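Local coordinates for uncharacterized protein conserved in bacteria (Streptococcus suis, PDB 4FZQ) that forms the G5 domain of a surface antigen that mediates attachment of the bacterium to host cells, at residues K6-E11 against Y46-V51; K17-Y22 against G68-L73; K30-Q35 against I72-S77; K42-Q47 against L61-V66. The protein carries 1 engineered substitution. All blocks are in the same frame, centred on the assembly; numbering follows the deposited sequence.

How the contacts relate
The chain is long and thin, with a three-stranded sheet toward each end. Contacts 1 and 4 belong to one of them, sharing strand 41-50 and the residues Y46 and Q47; contacts 2 and 3 belong to the other, sharing strand 71-75 with I72 and L73. The centres of contacts 1 and 2 lie about 35 Å apart. Contacts 1, 3 and 4 are surface contacts, and contact 2 is partly buried; all four are bound by rows of backbone hydrogen bonds. Their side-chain chemistry differs: a salt-bridge network in contact 1, one acid-arginine pair across and one along a strand in contact 2, apolar and aromatic packing in contact 3, and a bulge with bridging water in contact 4.

Contact 1 of 4, residues K6-E11 against Y46-V51; sequences KERKVE and YQDVIV
K6 and R8 reach from one strand to a single carboxylate oxygen, D48 OD1, on the next. All three side chains rise from the same face of an antiparallel pair in which K6 stands opposite D48 and R8 opposite Y46. The R8 chain bends at chi3 (-61°), which brings NE round to the acid. R8 NE meets D48 OD1 on its syn side at 2.6 Å, along a nearly straight bond of 171°, and the guanidinium and carboxylate planes are only 22° apart. K6 NZ takes the anti lone pair of D48 OD1 from 2.8 Å. Two basic partners would probably keep this buried aspartate ionised. K6 CE lies 3.4 Å from I50 CD1 as the two side chains cross. Y46 sets its CB over one face of the R8 guanidinium, 3.9 Å from NH2, and V10 CG2 comes within 3.9 Å of Y46 CE1, obliquely to the ring. In the backbone, D48 N donates to K6 O at 2.9 Å. Strand 41-50 is central in its sheet, with strand 55-66 on its other side; at the outer edge of strand 4-13, V10 and E11 pair with an antiparallel strand of the second subunit, whose E12 salt-bridges R8 NH1.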
loop_
_atom_site.group_PDB
_atom_site.type_symbol
_atom_site.label_atom_id
_atom_site.label_comp_id
_atom_site.label_asym_id
_atom_site.label_seq_id
_atom_site.Cartn_x
_atom_site.Cartn_y
_atom_site.Cartn_z
ATOM N N LYS A 6 16.225 -26.921 -3.972
ATOM C CA LYS A 6 16.162 -26.487 -2.584
ATOM C C LYS A 6 14.806 -25.820 -2.392
ATOM O O LYS A 6 14.273 -25.201 -3.311
ATOM C CB LYS A 6 17.298 -25.509 -2.247
ATOM C CG LYS A 6 17.299 -24.219 -3.051
ATOM C CD LYS A 6 18.409 -23.280 -2.566
ATOM C CE LYS A 6 18.541 -22.024 -3.441
ATOM N NZ LYS A 6 17.303 -21.189 -3.469
ATOM N N GLU A 7 14.240 -25.974 -1.205
ATOM C CA GLU A 7 12.951 -25.391 -0.902
ATOM C C GLU A 7 13.103 -24.097 -0.132
ATOM O O GLU A 7 14.020 -23.945 0.662
ATOM C CB GLU A 7 12.108 -26.378 -0.107
ATOM C CG GLU A 7 11.542 -27.499 -0.957
ATOM C CD GLU A 7 10.608 -28.402 -0.175
ATOM O OE1 GLU A 7 9.899 -27.894 0.726
ATOM O OE2 GLU A 7 10.570 -29.618 -0.464
ATOM N N ARG A 8 12.206 -23.154 -0.392
ATOM C CA ARG A 8 12.226 -21.854 0.275
ATOM C C ARG A 8 10.871 -21.529 0.868
ATOM O O ARG A 8 9.831 -21.814 0.276
ATOM C CB ARG A 8 12.580 -20.730 -0.704
ATOM C CG ARG A 8 14.048 -20.551 -0.984
ATOM C CD ARG A 8 14.304 -19.288 -1.782
ATOM N NE ARG A 8 13.628 -19.307 -3.075
ATOM C CZ ARG A 8 12.555 -18.585 -3.370
ATOM N NH1 ARG A 8 12.026 -17.776 -2.461
ATOM N NH2 ARG A 8 12.017 -18.666 -4.580
ATOM N N LYS A 9 10.889 -20.914 2.036
ATOM C CA LYS A 9 9.661 -20.514 2.688
ATOM C C LYS A 9 9.665 -18.985 2.719
ATOM O O LYS A 9 10.635 -18.371 3.153
ATOM C CB LYS A 9 9.615 -21.088 4.103
ATOM C CG LYS A 9 8.338 -20.780 4.867
ATOM C CD LYS A 9 8.414 -21.238 6.326
ATOM C CE LYS A 9 8.444 -22.759 6.453
ATOM N NZ LYS A 9 9.618 -23.386 5.758
ATOM N N VAL A 10 8.596 -18.375 2.224
ATOM C CA VAL A 10 8.476 -16.922 2.214
ATOM C C VAL A 10 7.214 -16.533 2.990
ATOM O O VAL A 10 6.117 -16.984 2.671
ATOM C CB VAL A 10 8.386 -16.383 0.767
ATOM C CG1 VAL A 10 8.076 -14.897 0.776
ATOM C CG2 VAL A 10 9.697 -16.648 0.035
ATOM N N GLU A 11 7.381 -15.706 4.016
ATOM C CA GLU A 11 6.263 -15.264 4.845
ATOM C C GLU A 11 5.825 -13.839 4.571
ATOM O O GLU A 11 6.605 -12.909 4.713
ATOM C CB GLU A 11 6.619 -15.371 6.327
ATOM C CG GLU A 11 6.342 -16.719 6.938
ATOM C CD GLU A 11 6.389 -16.704 8.462
ATOM O OE1 GLU A 11 5.943 -15.700 9.075
ATOM O OE2 GLU A 11 6.848 -17.714 9.047
ATOM N N TYR A 46 8.335 -22.605 -1.754
ATOM C CA TYR A 46 8.751 -22.675 -3.147
ATOM C C TYR A 46 9.820 -23.716 -3.333
ATOM O O TYR A 46 10.433 -24.178 -2.365
ATOM C CB TYR A 46 9.341 -21.344 -3.618
ATOM C CG TYR A 46 8.375 -20.190 -3.662
ATOM C CD1 TYR A 46 8.189 -19.366 -2.554
ATOM C CD2 TYR A 46 7.646 -19.922 -4.818
ATOM C CE1 TYR A 46 7.292 -18.293 -2.600
ATOM C CE2 TYR A 46 6.756 -18.865 -4.875
ATOM C CZ TYR A 46 6.583 -18.051 -3.764
ATOM O OH TYR A 46 5.709 -16.993 -3.822
ATOM N N GLN A 47 10.042 -24.085 -4.591
ATOM C CA GLN A 47 11.106 -25.023 -4.908
ATOM C C GLN A 47 11.905 -24.446 -6.061
ATOM O O GLN A 47 11.357 -24.128 -7.114
ATOM C CB GLN A 47 10.584 -26.387 -5.303
ATOM C CG GLN A 47 11.705 -27.391 -5.286
ATOM C CD GLN A 47 11.278 -28.770 -5.697
ATOM O OE1 GLN A 47 11.904 -29.754 -5.314
ATOM N NE2 GLN A 47 10.218 -28.855 -6.492
ATOM N N ASP A 48 13.207 -24.298 -5.850
ATOM C CA ASP A 48 14.077 -23.740 -6.868
ATOM C C ASP A 48 14.926 -24.811 -7.517
ATOM O O ASP A 48 15.260 -25.813 -6.882
ATOM C CB ASP A 48 15.007 -22.702 -6.244
ATOM C CG ASP A 48 14.267 -21.496 -5.700
ATOM O OD1 ASP A 48 14.783 -20.874 -4.750
ATOM O OD2 ASP A 48 13.186 -21.160 -6.224
ATOM N N VAL A 49 15.257 -24.605 -8.787
ATOM C CA VAL A 49 16.131 -25.533 -9.487
ATOM C C VAL A 49 17.443 -24.777 -9.616
ATOM O O VAL A 49 17.462 -23.632 -10.068
ATOM C CB VAL A 49 15.649 -25.868 -10.914
ATOM C CG1 VAL A 49 16.541 -26.952 -11.510
ATOM C CG2 VAL A 49 14.238 -26.323 -10.897
ATOM N N ILE A 50 18.537 -25.409 -9.229
ATOM C CA ILE A 50 19.828 -24.750 -9.313
ATOM C C ILE A 50 20.754 -25.414 -10.327
ATOM O O ILE A 50 21.022 -26.616 -10.249
ATOM C CB ILE A 50 20.500 -24.740 -7.937
ATOM C CG1 ILE A 50 19.527 -24.146 -6.920
ATOM C CG2 ILE A 50 21.803 -23.949 -7.983
ATOM C CD1 ILE A 50 19.905 -24.377 -5.458
ATOM N N VAL A 51 21.226 -24.609 -11.277
ATOM C CA VAL A 51 22.146 -25.051 -12.325
ATOM C C VAL A 51 23.361 -24.126 -12.374
ATOM O O VAL A 51 23.265 -22.982 -12.833
ATOM C CB VAL A 51 21.497 -25.022 -13.717
ATOM C CG1 VAL A 51 22.509 -25.480 -14.762
ATOM C CG2 VAL A 51 20.258 -25.895 -13.737
#

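Contact 2 of 4, residues K17-Y22 against G68-L73; sequences KEEIRY and GQNRIL
E18, E19 and I20 pair in parallel register with R71, I72 and L73, joining strand 18-22 to the central strand of a three-stranded mixed sheet of the G5 domain. The short strand axes diverge by 25°. In the usual parallel pattern one residue bonds to two across the gap: E19 N donates to R71 O at 2.7 Å, and L73 N donates to E19 O, also at 2.7 Å. Further links run from R71 N to K17 O and from R21 N to L73 O. Where the pairing begins, a water accepts from K17 N at 2.8 Å.

On one face, E19 and I72 lie side by side. The carboxylate of E19 is held by R21, two residues on along its own strand, with R21 NH2 2.7 Å from E19 OE1. The flat guanidinium of R21 in turn lies over I72, whose CG2 is 4.0 Å from R21 NE, a place where arginine can pair with an acid and still cover an apolar group. K30 of the third subunit gives E19 OE1 a second salt bridge.

The opposite face carries I20 beside L73 and E18 beside R71. R71 runs out with CG anti to the backbone N (chi1 174°), alongside E18. Its NE donates to the anti lone pair of E18 OE2 at 2.8 Å, close to the guanidinium plane but with a bent N-H angle of 138°.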
loop_
_atom_site.group_PDB
_atom_site.type_symbol
_atom_site.label_atom_id
_atom_site.label_comp_id
_atom_site.label_asym_id
_atom_site.label_seq_id
_atom_site.Cartn_x
_atom_site.Cartn_y
_atom_site.Cartn_z
ATOM N N LYS A 17 -6.216 -6.656 10.897
ATOM C CA LYS A 17 -7.625 -6.334 10.785
ATOM C C LYS A 17 -7.977 -5.542 12.035
ATOM O O LYS A 17 -7.553 -5.900 13.137
ATOM C CB LYS A 17 -8.471 -7.602 10.714
ATOM C CG LYS A 17 -8.234 -8.459 9.481
ATOM C CD LYS A 17 -9.162 -9.667 9.507
ATOM C CE LYS A 17 -8.952 -10.566 8.303
ATOM N NZ LYS A 17 -7.617 -11.211 8.360
ATOM N N GLU A 18 -8.737 -4.461 11.872
ATOM C CA GLU A 18 -9.107 -3.649 13.017
ATOM C C GLU A 18 -10.608 -3.612 13.230
ATOM O O GLU A 18 -11.364 -3.149 12.371
ATOM C CB GLU A 18 -8.594 -2.217 12.852
ATOM C CG GLU A 18 -8.606 -1.407 14.149
ATOM C CD GLU A 18 -8.155 0.040 13.961
ATOM O OE1 GLU A 18 -8.951 0.853 13.450
ATOM O OE2 GLU A 18 -7.001 0.366 14.315
ATOM N N GLU A 19 -11.038 -4.093 14.386
ATOM C CA GLU A 19 -12.449 -4.087 14.712
ATOM C C GLU A 19 -12.804 -2.797 15.444
ATOM O O GLU A 19 -12.077 -2.373 16.339
ATOM C CB GLU A 19 -12.786 -5.277 15.609
ATOM C CG GLU A 19 -14.210 -5.267 16.081
ATOM C CD GLU A 19 -14.551 -6.433 16.978
ATOM O OE1 GLU A 19 -13.641 -7.231 17.306
ATOM O OE2 GLU A 19 -15.739 -6.546 17.354
ATOM N N ILE A 20 -13.896 -2.150 15.038
ATOM C CA ILE A 20 -14.354 -0.946 15.720
ATOM C C ILE A 20 -15.565 -1.434 16.501
ATOM O O ILE A 20 -16.542 -1.930 15.937
ATOM C CB ILE A 20 -14.775 0.198 14.759
ATOM C CG1 ILE A 20 -13.547 0.865 14.141
ATOM C CG2 ILE A 20 -15.504 1.283 15.541
ATOM C CD1 ILE A 20 -12.453 1.365 15.060
ATOM N N ARG A 21 -15.481 -1.293 17.811
ATOM C CA ARG A 21 -16.521 -1.761 18.703
ATOM C C ARG A 21 -17.094 -0.574 19.482
ATOM O O ARG A 21 -16.359 0.331 19.864
ATOM C CB ARG A 21 -15.877 -2.796 19.626
ATOM C CG ARG A 21 -16.796 -3.636 20.448
ATOM C CD ARG A 21 -15.991 -4.698 21.197
ATOM N NE ARG A 21 -15.430 -5.707 20.304
ATOM C CZ ARG A 21 -14.848 -6.827 20.719
ATOM N NH1 ARG A 21 -14.751 -7.076 22.017
ATOM N NH2 ARG A 21 -14.377 -7.706 19.843
ATOM N N TYR A 22 -18.407 -0.560 19.691
ATOM C CA TYR A 22 -19.048 0.533 20.430
ATOM C C TYR A 22 -19.223 0.191 21.901
ATOM O O TYR A 22 -19.573 -0.931 22.243
ATOM C CB TYR A 22 -20.430 0.867 19.843
ATOM C CG TYR A 22 -21.245 1.863 20.673
ATOM C CD1 TYR A 22 -20.716 3.107 21.030
ATOM C CD2 TYR A 22 -22.553 1.574 21.067
ATOM C CE1 TYR A 22 -21.469 4.038 21.750
ATOM C CE2 TYR A 22 -23.316 2.496 21.789
ATOM C CZ TYR A 22 -22.771 3.730 22.126
ATOM O OH TYR A 22 -23.528 4.667 22.811
ATOM N N GLY A 68 -4.878 -13.783 11.720
ATOM C CA GLY A 68 -4.134 -13.215 12.827
ATOM C C GLY A 68 -5.030 -12.864 13.993
ATOM O O GLY A 68 -6.104 -13.440 14.175
ATOM N N GLN A 69 -4.588 -11.908 14.795
ATOM C CA GLN A 69 -5.358 -11.462 15.942
ATOM C C GLN A 69 -5.820 -10.041 15.647
ATOM O O GLN A 69 -5.018 -9.192 15.264
ATOM C CB GLN A 69 -4.479 -11.494 17.193
ATOM C CG GLN A 69 -5.147 -10.993 18.461
ATOM C CD GLN A 69 -4.185 -10.946 19.637
ATOM O OE1 GLN A 69 -3.788 -11.982 20.163
ATOM N NE2 GLN A 69 -3.799 -9.740 20.050
ATOM N N ASN A 70 -7.114 -9.791 15.813
ATOM C CA ASN A 70 -7.665 -8.464 15.557
ATOM C C ASN A 70 -7.179 -7.380 16.506
ATOM O O ASN A 70 -6.902 -7.623 17.680
ATOM C CB ASN A 70 -9.194 -8.459 15.648
ATOM C CG ASN A 70 -9.869 -9.063 14.436
ATOM O OD1 ASN A 70 -9.229 -9.360 13.425
ATOM N ND2 ASN A 70 -11.188 -9.239 14.529
ATOM N N ARG A 71 -7.082 -6.175 15.968
ATOM C CA ARG A 71 -6.732 -5.013 16.744
ATOM C C ARG A 71 -8.151 -4.538 17.069
ATOM O O ARG A 71 -8.995 -4.447 16.171
ATOM C CB ARG A 71 -6.014 -4.010 15.849
ATOM C CG ARG A 71 -5.695 -2.668 16.477
ATOM C CD ARG A 71 -4.973 -1.788 15.466
ATOM N NE ARG A 71 -4.874 -0.399 15.903
ATOM C CZ ARG A 71 -4.121 0.013 16.917
ATOM N NH1 ARG A 71 -3.391 -0.863 17.598
ATOM N NH2 ARG A 71 -4.106 1.297 17.255
ATOM N N ILE A 72 -8.450 -4.279 18.332
ATOM C CA ILE A 72 -9.796 -3.834 18.663
ATOM C C ILE A 72 -9.820 -2.389 19.139
ATOM O O ILE A 72 -9.180 -2.040 20.136
ATOM C CB ILE A 72 -10.457 -4.724 19.757
ATOM C CG1 ILE A 72 -10.828 -6.098 19.195
ATOM C CG2 ILE A 72 -11.734 -4.078 20.248
ATOM C CD1 ILE A 72 -10.603 -6.390 17.708
ATOM N N LEU A 73 -10.561 -1.552 18.421
ATOM C CA LEU A 73 -10.691 -0.154 18.797
ATOM C C LEU A 73 -12.083 0.017 19.404
ATOM O O LEU A 73 -13.087 -0.336 18.785
ATOM C CB LEU A 73 -10.537 0.761 17.581
ATOM C CG LEU A 73 -10.378 2.241 17.959
ATOM C CD1 LEU A 73 -8.987 2.437 18.547
ATOM C CD2 LEU A 73 -10.569 3.147 16.750
HETATM O O HOH W 1 -5.169 -8.956 12.214
#

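Contact 3 of 4, residues K30-Q35 against I72-S77; sequences KSYLLQ and ILVKGS
Y32 and V74 form the hydrogen-bonded pair at the middle of this antiparallel contact, with S31 opposite K75 and L33 opposite L73 as its non-hydrogen-bonded neighbours. V74 N donates to Y32 O at 2.8 Å, and Y32 N returns a bond to V74 O at 2.9 Å. L34 N adds one to I72 O at 2.6 Å, just where the chain turns a corner.

The aromatic contact is a CH-pi interaction. Y32 places CG between the backbone N and the carbonyl carbon (chi1 58°), and its ring lies beside V74, whose CB sits over one face, 4.0 Å from the ring centroid and 25° off its normal. A branched valine suits this place: CG1 lies near ring atoms CE1 and CZ, and CG2 against L34.

Apolar packing continues: L34 CB approaches I72 CG2 to 3.4 Å, and L34 CG rests 3.8 Å from V74 CG2, so the leucine bridges two residues of the central strand. On the other face S31 CB meets K75 CB, while the amine of K75 pairs with E79.

No charged pair links the two segments: main-chain bonds and apolar cover hold strand 31-35, so its attachment probably depends little on salt or pH.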
loop_
_atom_site.group_PDB
_atom_site.type_symbol
_atom_site.label_atom_id
_atom_site.label_comp_id
_atom_site.label_asym_id
_atom_site.label_seq_id
_atom_site.Cartn_x
_atom_site.Cartn_y
_atom_site.Cartn_z
ATOM N N LYS A 30 -14.225 9.778 23.193
ATOM C CA LYS A 30 -13.287 8.942 23.927
ATOM C C LYS A 30 -13.212 7.559 23.285
ATOM O O LYS A 30 -14.235 6.986 22.904
ATOM C CB LYS A 30 -13.740 8.829 25.383
ATOM C CG LYS A 30 -12.618 8.788 26.409
ATOM C CD LYS A 30 -11.803 7.503 26.336
ATOM C CE LYS A 30 -10.744 7.479 27.429
ATOM N NZ LYS A 30 -9.892 8.705 27.381
ATOM N N SER A 31 -11.999 7.032 23.155
ATOM C CA SER A 31 -11.798 5.718 22.564
ATOM C C SER A 31 -10.415 5.193 22.906
ATOM O O SER A 31 -9.460 5.956 22.991
ATOM C CB SER A 31 -11.943 5.785 21.047
ATOM O OG SER A 31 -10.830 6.445 20.480
ATOM N N TYR A 32 -10.319 3.885 23.097
ATOM C CA TYR A 32 -9.058 3.234 23.425
ATOM C C TYR A 32 -9.001 1.904 22.677
ATOM O O TYR A 32 -10.019 1.431 22.171
ATOM C CB TYR A 32 -8.986 2.970 24.932
ATOM C CG TYR A 32 -10.126 2.115 25.435
ATOM C CD1 TYR A 32 -11.421 2.621 25.504
ATOM C CD2 TYR A 32 -9.923 0.783 25.780
ATOM C CE1 TYR A 32 -12.491 1.816 25.903
ATOM C CE2 TYR A 32 -10.985 -0.031 26.176
ATOM C CZ TYR A 32 -12.268 0.493 26.234
ATOM O OH TYR A 32 -13.333 -0.301 26.604
ATOM N N LEU A 33 -7.826 1.294 22.589
ATOM C CA LEU A 33 -7.757 0.013 21.911
ATOM C C LEU A 33 -7.847 -1.083 22.951
ATOM O O LEU A 33 -7.207 -1.011 23.993
ATOM C CB LEU A 33 -6.479 -0.116 21.072
ATOM C CG LEU A 33 -5.069 -0.029 21.652
ATOM C CD1 LEU A 33 -4.813 -1.153 22.640
ATOM C CD2 LEU A 33 -4.074 -0.118 20.494
ATOM N N LEU A 34 -8.678 -2.081 22.676
ATOM C CA LEU A 34 -8.869 -3.195 23.591
ATOM C C LEU A 34 -7.682 -4.142 23.495
ATOM O O LEU A 34 -7.289 -4.763 24.479
ATOM C CB LEU A 34 -10.144 -3.951 23.242
ATOM C CG LEU A 34 -11.128 -4.183 24.384
ATOM C CD1 LEU A 34 -12.208 -5.144 23.908
ATOM C CD2 LEU A 34 -10.403 -4.745 25.599
ATOM N N GLN A 35 -7.137 -4.270 22.291
ATOM C CA GLN A 35 -5.978 -5.115 22.067
ATOM C C GLN A 35 -5.322 -4.667 20.768
ATOM O O GLN A 35 -5.997 -4.210 19.843
ATOM C CB GLN A 35 -6.372 -6.600 22.030
ATOM C CG GLN A 35 -6.908 -7.111 20.717
ATOM C CD GLN A 35 -7.339 -8.575 20.787
ATOM O OE1 GLN A 35 -7.690 -9.177 19.772
ATOM N NE2 GLN A 35 -7.324 -9.149 21.987
ATOM N N ILE A 72 -8.450 -4.279 18.332
ATOM C CA ILE A 72 -9.796 -3.834 18.663
ATOM C C ILE A 72 -9.820 -2.389 19.139
ATOM O O ILE A 72 -9.180 -2.040 20.136
ATOM C CB ILE A 72 -10.457 -4.724 19.757
ATOM C CG1 ILE A 72 -10.828 -6.098 19.195
ATOM C CG2 ILE A 72 -11.734 -4.078 20.248
ATOM C CD1 ILE A 72 -10.603 -6.390 17.708
ATOM N N LEU A 73 -10.561 -1.552 18.421
ATOM C CA LEU A 73 -10.691 -0.154 18.797
ATOM C C LEU A 73 -12.083 0.017 19.404
ATOM O O LEU A 73 -13.087 -0.336 18.785
ATOM C CB LEU A 73 -10.537 0.761 17.581
ATOM C CG LEU A 73 -10.378 2.241 17.959
ATOM C CD1 LEU A 73 -8.987 2.437 18.547
ATOM C CD2 LEU A 73 -10.569 3.147 16.750
ATOM N N VAL A 74 -12.135 0.541 20.623
ATOM C CA VAL A 74 -13.402 0.745 21.320
ATOM C C VAL A 74 -13.693 2.242 21.419
ATOM O O VAL A 74 -12.868 3.008 21.908
ATOM C CB VAL A 74 -13.359 0.130 22.748
ATOM C CG1 VAL A 74 -14.737 0.161 23.365
ATOM C CG2 VAL A 74 -12.859 -1.313 22.691
ATOM N N LYS A 75 -14.861 2.658 20.942
ATOM C CA LYS A 75 -15.227 4.065 20.979
ATOM C C LYS A 75 -16.632 4.310 21.527
ATOM O O LYS A 75 -17.445 3.382 21.677
ATOM C CB LYS A 75 -15.092 4.674 19.588
ATOM C CG LYS A 75 -15.858 3.933 18.522
ATOM C CD LYS A 75 -15.637 4.563 17.157
ATOM C CE LYS A 75 -16.173 5.977 17.102
ATOM N NZ LYS A 75 -16.042 6.561 15.739
ATOM N N GLY A 76 -16.908 5.579 21.809
ATOM C CA GLY A 76 -18.185 5.955 22.375
ATOM C C GLY A 76 -19.234 6.389 21.383
ATOM O O GLY A 76 -20.095 7.205 21.708
ATOM N N SER A 77 -19.162 5.865 20.165
ATOM C CA SER A 77 -20.158 6.199 19.151
ATOM C C SER A 77 -20.362 4.976 18.275
ATOM O O SER A 77 -19.509 4.100 18.241
ATOM C CB SER A 77 -19.686 7.360 18.284
ATOM O OG SER A 77 -19.104 8.389 19.057
#

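Contact 4 of 4, residues K42-Q47 against L61-V66; sequences KVSVYQ and LSETVV
V45 O receives two backbone N-H groups, those of L61 at 2.7 Å and of S62 by a weak bond at 3.4 Å. Two residues thus face one, which makes a classic beta bulge in the hairpin of strands 41-50 and 55-66. The helix-like angles of L61 (phi -88°, psi -40°), usual at the first position of such a bulge, let both N-H groups point to one oxygen. The forked end of L61 lies obliquely against side chains of the neighbouring strand, CD2 3.9 Å from Q47 CB.

Beyond the bulge the regular antiparallel pairing resumes, V43 exchanging two hydrogen bonds with T64. A water bridges the face that bears V43, V45, S62 and T64: it donates to V43 O at 2.9 Å and is hydrogen-bonded to S62 OG at 2.9 Å and to T64 OG1 at 2.8 Å. S62 OG also lies 3.5 Å from V45 CB. T64 OG1 bonds as well to T64 OG1 of the fourth subunit, with which residues 62-66 extend the sheet.

On the other face K42 lies obliquely across E63, its NZ 4.6 Å from E63 OE2, too far for a salt bridge, while K42 CG touches V65 CG2. The small hydroxyl side chains of S62 and T64 suit this place, since they let water join them to the main chain opposite; charge can add at most a weak attraction.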
loop_
_atom_site.group_PDB
_atom_site.type_symbol
_atom_site.label_atom_id
_atom_site.label_comp_id
_atom_site.label_asym_id
_atom_site.label_seq_id
_atom_site.Cartn_x
_atom_site.Cartn_y
_atom_site.Cartn_z
ATOM N N LYS A 42 0.783 -15.287 5.544
ATOM C CA LYS A 42 0.630 -16.006 4.283
ATOM C C LYS A 42 1.993 -16.614 3.997
ATOM O O LYS A 42 2.930 -15.913 3.625
ATOM C CB LYS A 42 0.235 -15.061 3.165
ATOM C CG LYS A 42 0.158 -15.689 1.791
ATOM C CD LYS A 42 -0.231 -14.618 0.787
ATOM C CE LYS A 42 0.014 -15.050 -0.643
ATOM N NZ LYS A 42 -0.027 -13.870 -1.570
ATOM N N VAL A 43 2.107 -17.920 4.207
ATOM C CA VAL A 43 3.367 -18.619 3.982
ATOM C C VAL A 43 3.366 -19.437 2.698
ATOM O O VAL A 43 2.516 -20.303 2.501
ATOM C CB VAL A 43 3.689 -19.571 5.132
ATOM C CG1 VAL A 43 4.954 -20.310 4.833
ATOM C CG2 VAL A 43 3.819 -18.797 6.425
ATOM N N SER A 44 4.322 -19.148 1.825
ATOM C CA SER A 44 4.444 -19.872 0.577
ATOM C C SER A 44 5.722 -20.693 0.608
ATOM O O SER A 44 6.775 -20.213 1.045
ATOM C CB SER A 44 4.493 -18.908 -0.606
ATOM O OG SER A 44 3.343 -18.102 -0.667
ATOM N N VAL A 45 5.621 -21.942 0.167
ATOM C CA VAL A 45 6.788 -22.808 0.096
ATOM C C VAL A 45 7.101 -22.933 -1.386
ATOM O O VAL A 45 6.232 -23.302 -2.181
ATOM C CB VAL A 45 6.514 -24.206 0.665
ATOM C CG1 VAL A 45 7.725 -25.109 0.415
ATOM C CG2 VAL A 45 6.231 -24.117 2.151
ATOM N N TYR A 46 8.335 -22.605 -1.754
ATOM C CA TYR A 46 8.751 -22.675 -3.147
ATOM C C TYR A 46 9.820 -23.716 -3.333
ATOM O O TYR A 46 10.433 -24.178 -2.365
ATOM C CB TYR A 46 9.341 -21.344 -3.618
ATOM C CG TYR A 46 8.375 -20.190 -3.662
ATOM C CD1 TYR A 46 8.189 -19.366 -2.554
ATOM C CD2 TYR A 46 7.646 -19.922 -4.818
ATOM C CE1 TYR A 46 7.292 -18.293 -2.600
ATOM C CE2 TYR A 46 6.756 -18.865 -4.875
ATOM C CZ TYR A 46 6.583 -18.051 -3.764
ATOM O OH TYR A 46 5.709 -16.993 -3.822
ATOM N N GLN A 47 10.042 -24.085 -4.591
ATOM C CA GLN A 47 11.106 -25.023 -4.908
ATOM C C GLN A 47 11.905 -24.446 -6.061
ATOM O O GLN A 47 11.357 -24.128 -7.114
ATOM C CB GLN A 47 10.584 -26.387 -5.303
ATOM C CG GLN A 47 11.705 -27.391 -5.286
ATOM C CD GLN A 47 11.278 -28.770 -5.697
ATOM O OE1 GLN A 47 11.904 -29.754 -5.314
ATOM N NE2 GLN A 47 10.218 -28.855 -6.492
ATOM N N LEU A 61 5.048 -24.598 -4.250
ATOM C CA LEU A 61 4.602 -25.883 -3.754
ATOM C C LEU A 61 3.312 -25.805 -2.943
ATOM O O LEU A 61 2.445 -26.674 -3.067
ATOM C CB LEU A 61 5.705 -26.514 -2.910
ATOM C CG LEU A 61 6.549 -27.631 -3.533
ATOM C CD1 LEU A 61 6.768 -27.394 -5.018
ATOM C CD2 LEU A 61 7.864 -27.717 -2.771
ATOM N N SER A 62 3.187 -24.770 -2.112
ATOM C CA SER A 62 2.000 -24.595 -1.288
ATOM C C SER A 62 1.873 -23.179 -0.767
ATOM O O SER A 62 2.850 -22.434 -0.691
ATOM C CB SER A 62 2.022 -25.561 -0.110
ATOM O OG SER A 62 3.175 -25.365 0.686
ATOM N N GLU A 63 0.655 -22.827 -0.382
ATOM C CA GLU A 63 0.360 -21.498 0.112
ATOM C C GLU A 63 -0.624 -21.645 1.277
ATOM O O GLU A 63 -1.758 -22.105 1.103
ATOM C CB GLU A 63 -0.238 -20.692 -1.038
ATOM C CG GLU A 63 -0.272 -19.202 -0.872
ATOM C CD GLU A 63 -0.790 -18.525 -2.126
ATOM O OE1 GLU A 63 -0.071 -18.534 -3.149
ATOM O OE2 GLU A 63 -1.925 -17.996 -2.099
ATOM N N THR A 64 -0.166 -21.261 2.465
ATOM C CA THR A 64 -0.948 -21.353 3.687
ATOM C C THR A 64 -1.291 -19.979 4.248
ATOM O O THR A 64 -0.412 -19.159 4.470
ATOM C CB THR A 64 -0.160 -22.114 4.753
ATOM O OG1 THR A 64 0.154 -23.425 4.270
ATOM C CG2 THR A 64 -0.958 -22.213 6.048
ATOM N N VAL A 65 -2.571 -19.732 4.485
ATOM C CA VAL A 65 -3.001 -18.456 5.032
ATOM C C VAL A 65 -3.527 -18.665 6.445
ATOM O O VAL A 65 -4.479 -19.410 6.645
ATOM C CB VAL A 65 -4.103 -17.823 4.166
ATOM C CG1 VAL A 65 -4.749 -16.671 4.905
ATOM C CG2 VAL A 65 -3.505 -17.318 2.862
ATOM N N VAL A 66 -2.902 -18.013 7.423
ATOM C CA VAL A 66 -3.316 -18.132 8.809
ATOM C C VAL A 66 -3.865 -16.808 9.340
ATOM O O VAL A 66 -3.178 -15.787 9.305
ATOM C CB VAL A 66 -2.143 -18.528 9.688
ATOM C CG1 VAL A 66 -2.643 -18.862 11.094
ATOM C CG2 VAL A 66 -1.403 -19.699 9.073
HETATM O O HOH W 2 2.209 -23.159 2.361
HETATM O O HOH W 3 1.942 -17.331 -2.521
#